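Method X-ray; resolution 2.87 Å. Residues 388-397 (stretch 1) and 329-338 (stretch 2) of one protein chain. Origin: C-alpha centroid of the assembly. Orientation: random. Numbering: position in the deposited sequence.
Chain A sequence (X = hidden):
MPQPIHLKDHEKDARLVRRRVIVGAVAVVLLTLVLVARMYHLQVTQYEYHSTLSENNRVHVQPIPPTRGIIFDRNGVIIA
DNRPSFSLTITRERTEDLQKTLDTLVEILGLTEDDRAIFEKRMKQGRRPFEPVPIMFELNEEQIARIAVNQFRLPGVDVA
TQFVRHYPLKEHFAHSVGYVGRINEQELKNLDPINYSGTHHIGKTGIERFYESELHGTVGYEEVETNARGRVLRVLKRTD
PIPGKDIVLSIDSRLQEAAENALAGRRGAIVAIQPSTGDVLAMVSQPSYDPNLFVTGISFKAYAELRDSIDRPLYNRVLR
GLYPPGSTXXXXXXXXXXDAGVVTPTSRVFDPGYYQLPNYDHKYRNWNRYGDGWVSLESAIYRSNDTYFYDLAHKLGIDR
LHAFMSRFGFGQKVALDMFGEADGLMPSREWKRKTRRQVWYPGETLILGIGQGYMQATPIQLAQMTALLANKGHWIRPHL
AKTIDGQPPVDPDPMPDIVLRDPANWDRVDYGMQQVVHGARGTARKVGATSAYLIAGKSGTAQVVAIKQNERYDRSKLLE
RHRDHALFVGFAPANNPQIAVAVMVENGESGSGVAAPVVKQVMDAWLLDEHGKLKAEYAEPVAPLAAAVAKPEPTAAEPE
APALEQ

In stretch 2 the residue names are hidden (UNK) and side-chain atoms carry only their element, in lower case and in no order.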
# COMPACT_ATOMS: atom_id res chain seq x y z
N TYR A 388 26.26 -4.78 2.49
CA TYR A 388 25.75 -5.74 3.46
C TYR A 388 24.66 -6.61 2.86
O TYR A 388 24.64 -7.83 3.06
CB TYR A 388 25.23 -5.00 4.70
CG TYR A 388 24.67 -5.89 5.79
CD1 TYR A 388 23.36 -6.36 5.73
CD2 TYR A 388 25.43 -6.24 6.89
CE1 TYR A 388 22.84 -7.17 6.72
CE2 TYR A 388 24.92 -7.04 7.89
CZ TYR A 388 23.62 -7.50 7.80
OH TYR A 388 23.11 -8.30 8.80
N PHE A 389 23.74 -6.00 2.11
CA PHE A 389 22.66 -6.76 1.49
C PHE A 389 23.07 -7.36 0.16
O PHE A 389 22.46 -8.34 -0.28
CB PHE A 389 21.42 -5.87 1.34
CG PHE A 389 20.87 -5.38 2.65
CD1 PHE A 389 21.33 -4.20 3.21
CD2 PHE A 389 19.92 -6.11 3.33
CE1 PHE A 389 20.84 -3.75 4.42
CE2 PHE A 389 19.42 -5.66 4.54
CZ PHE A 389 19.88 -4.48 5.09
N TYR A 390 24.08 -6.79 -0.50
CA TYR A 390 24.75 -7.51 -1.58
C TYR A 390 25.30 -8.84 -1.08
O TYR A 390 25.09 -9.89 -1.69
CB TYR A 390 25.88 -6.66 -2.16
CG TYR A 390 25.45 -5.50 -3.03
CD1 TYR A 390 24.26 -5.54 -3.76
CD2 TYR A 390 26.24 -4.36 -3.14
CE1 TYR A 390 23.88 -4.48 -4.56
CE2 TYR A 390 25.87 -3.30 -3.94
CZ TYR A 390 24.69 -3.36 -4.64
OH TYR A 390 24.32 -2.30 -5.43
N ASP A 391 26.00 -8.79 0.06
CA ASP A 391 26.58 -10.00 0.64
C ASP A 391 25.50 -10.93 1.18
O ASP A 391 25.61 -12.16 1.06
CB ASP A 391 27.57 -9.61 1.74
CG ASP A 391 28.18 -10.81 2.42
OD1 ASP A 391 29.13 -11.40 1.85
OD2 ASP A 391 27.73 -11.16 3.53
N LEU A 392 24.45 -10.37 1.78
CA LEU A 392 23.38 -11.20 2.33
C LEU A 392 22.64 -11.94 1.23
O LEU A 392 22.38 -13.14 1.34
CB LEU A 392 22.41 -10.34 3.15
CG LEU A 392 21.39 -11.06 4.03
CD1 LEU A 392 21.14 -10.27 5.31
CD2 LEU A 392 20.08 -11.28 3.29
N ALA A 393 22.28 -11.23 0.15
CA ALA A 393 21.55 -11.86 -0.95
C ALA A 393 22.39 -12.94 -1.62
O ALA A 393 21.84 -13.93 -2.13
CB ALA A 393 21.12 -10.81 -1.97
N HIS A 394 23.71 -12.77 -1.64
CA HIS A 394 24.58 -13.77 -2.25
C HIS A 394 24.54 -15.08 -1.46
O HIS A 394 24.27 -16.14 -2.02
CB HIS A 394 26.01 -13.24 -2.35
CG HIS A 394 26.92 -14.10 -3.17
ND1 HIS A 394 26.65 -14.42 -4.48
CD2 HIS A 394 28.09 -14.69 -2.86
CE1 HIS A 394 27.62 -15.19 -4.95
NE2 HIS A 394 28.51 -15.37 -3.99
N LYS A 395 24.82 -15.01 -0.16
CA LYS A 395 24.85 -16.20 0.68
C LYS A 395 23.48 -16.83 0.87
O LYS A 395 23.40 -17.96 1.36
CB LYS A 395 25.45 -15.87 2.04
CG LYS A 395 26.88 -15.37 1.98
CD LYS A 395 27.56 -15.49 3.33
CE LYS A 395 27.24 -14.30 4.22
NZ LYS A 395 28.37 -13.34 4.27
N LEU A 396 22.41 -16.14 0.48
CA LEU A 396 21.06 -16.65 0.65
C LEU A 396 20.53 -17.36 -0.58
O LEU A 396 19.86 -18.39 -0.46
CB LEU A 396 20.11 -15.50 1.02
CG LEU A 396 18.62 -15.79 1.17
CD1 LEU A 396 18.37 -16.66 2.40
CD2 LEU A 396 17.82 -14.50 1.27
N GLY A 397 20.79 -16.83 -1.76
CA GLY A 397 20.28 -17.44 -2.97
C GLY A 397 18.90 -16.92 -3.30
O GLY A 397 18.08 -16.63 -2.42
N UNK A 329 12.93 -2.47 1.02
CA UNK A 329 12.81 -3.91 1.29
C UNK A 329 13.88 -4.45 2.23
O UNK A 329 13.75 -5.58 2.70
c UNK A 329 11.71 -4.46 -0.88
c UNK A 329 14.20 -4.54 -0.69
c UNK A 329 12.88 -4.76 0.02
N UNK A 330 14.94 -3.68 2.48
CA UNK A 330 16.09 -4.21 3.20
C UNK A 330 15.76 -4.82 4.56
O UNK A 330 16.39 -5.83 4.92
c UNK A 330 18.74 -1.56 2.14
c UNK A 330 17.15 -3.11 3.34
c UNK A 330 19.48 -1.31 0.84
c UNK A 330 17.88 -2.81 2.04
n UNK A 330 20.65 -0.40 1.03
N UNK A 331 14.82 -4.30 5.36
CA UNK A 331 14.44 -5.03 6.58
C UNK A 331 13.93 -6.43 6.30
O UNK A 331 14.34 -7.39 6.98
c UNK A 331 13.35 -4.13 7.19
c UNK A 331 13.68 -2.77 6.70
c UNK A 331 14.17 -2.98 5.30
N UNK A 332 13.05 -6.59 5.30
CA UNK A 332 12.54 -7.91 4.97
C UNK A 332 13.64 -8.81 4.42
O UNK A 332 13.66 -10.02 4.69
c UNK A 332 11.40 -7.79 3.97
N UNK A 333 14.57 -8.24 3.64
CA UNK A 333 15.70 -9.03 3.15
C UNK A 333 16.58 -9.47 4.31
O UNK A 333 17.08 -10.61 4.33
c UNK A 333 16.49 -8.22 2.11
c UNK A 333 17.66 -9.03 1.57
c UNK A 333 15.58 -7.76 0.98
N UNK A 334 16.78 -8.60 5.30
CA UNK A 334 17.57 -8.97 6.47
C UNK A 334 16.91 -10.12 7.22
O UNK A 334 17.60 -11.04 7.69
c UNK A 334 17.74 -7.76 7.39
N UNK A 335 15.58 -10.10 7.34
CA UNK A 335 14.88 -11.20 7.98
C UNK A 335 14.98 -12.48 7.15
O UNK A 335 14.96 -13.58 7.71
c UNK A 335 13.42 -10.82 8.21
c UNK A 335 13.14 -9.92 9.41
c UNK A 335 13.64 -10.56 10.69
c UNK A 335 11.66 -9.60 9.50
N UNK A 336 15.07 -12.35 5.83
CA UNK A 336 15.26 -13.52 4.98
C UNK A 336 16.61 -14.17 5.25
O UNK A 336 16.72 -15.40 5.32
c UNK A 336 15.13 -13.14 3.51
N UNK A 337 17.66 -13.35 5.40
CA UNK A 337 18.97 -13.90 5.70
C UNK A 337 19.09 -14.38 7.14
O UNK A 337 19.70 -15.42 7.41
N UNK A 338 18.50 -13.63 8.08
CA UNK A 338 18.55 -14.03 9.48
C UNK A 338 17.81 -15.35 9.70
O UNK A 338 18.22 -16.17 10.52
c UNK A 338 18.00 -10.55 11.15
c UNK A 338 17.96 -12.93 10.36
c UNK A 338 18.84 -11.70 10.63
c UNK A 338 19.96 -12.03 11.61

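Position 329 carries three side-chain carbons, one bearing the other two. They stay out of reach of stretch 1. A fork at the first carbon, with no oxygen or sulfur, is valine: Val-329. Its carbonyl O accepts the backbone N of position 333 at 2.9 Å.

Position 330 has four carbons in a row ending in a nitrogen. The chain leaves the backbone toward stretch 1, and its first carbon, CB, sits over one face of the Phe-389 ring, 3.7 Å from the centroid and 21° off the normal, a CH-pi contact. Four carbons and a terminal nitrogen make Lys-330. Its chi1 is m and the rest of the chain is extended, carrying NZ to a hydrogen bond just outside the stretches. The carbonyl O also lies 3.1 Å from Phe-389 CE2, so the ring packs on main chain as well as side chain.

At position 331, three carbons close a ring onto the backbone nitrogen, which identifies Pro-331. It points away from stretch 1, and its closed nitrogen has no hydrogen to donate, a cost easily borne in the first turn of a helix.

Position 332 has one carbon, directed away and touching nothing across the contact: Ala-332.

Position 333 again shows a carbon carrying two carbons, now aimed toward stretch 1. One of the two outer carbons lies 3.7 Å from Leu-392 CD2 and 4.1 Å from Phe-389 CD2. That is Val-333, chi1 t, and the methyl is CG1, which serves two neighbours a helical turn apart.

Position 334 holds a single carbon, set sideways, 3.9 Å from Phe-389 CE2 and near the plane of the ring, at its edge. It is Ala-334, and Leu-392 CD1 comes to 4.0 Å from its CA.

Position 335 bears four carbons forked at the second, pointing away and leaving stretch 1 untouched. The fork gives Leu-335, buried on another side of the helix.

Position 336 has one carbon, sideways, 3.8 Å from Leu-396 CD2: Ala-336. Its carbonyl O is 3.6 Å from Leu-396 CD1.

Position 337 has no side-chain atoms, hence Gly-337. Leu-392 CD2 approaches its CA to 3.7 Å. An ideal CB here would lie 2.6 Å from Leu-392 CG, a clash, so the bare backbone makes the room that the leucine occupies.

Position 338 carries four carbons forked at the second, set sideways and making no contact with stretch 1. It is Leu-338, a bystander to this contact.

The rules are simple. Two helices cross at 42° with axes 9.6 Å apart at closest approach. Stretch 1 presents Phe-389, Leu-392 and Leu-396, spaced three and four apart, all pointing toward its partner. Stretch 2 answers with the CB of Lys-330, the methyl of Val-333, two alanines and a glycine, and its backbone draws close at Gly-337, whose CA is 6.1 Å from the CA of Leu-396. Apolar side chains pack against methyl and methylene groups and the backbone, and the two stretches together bury 401 Å² by apolar packing and one CH-pi contact, with no hydrogen bond between them.

Stretch 2 329-338: VKPAVALAGL
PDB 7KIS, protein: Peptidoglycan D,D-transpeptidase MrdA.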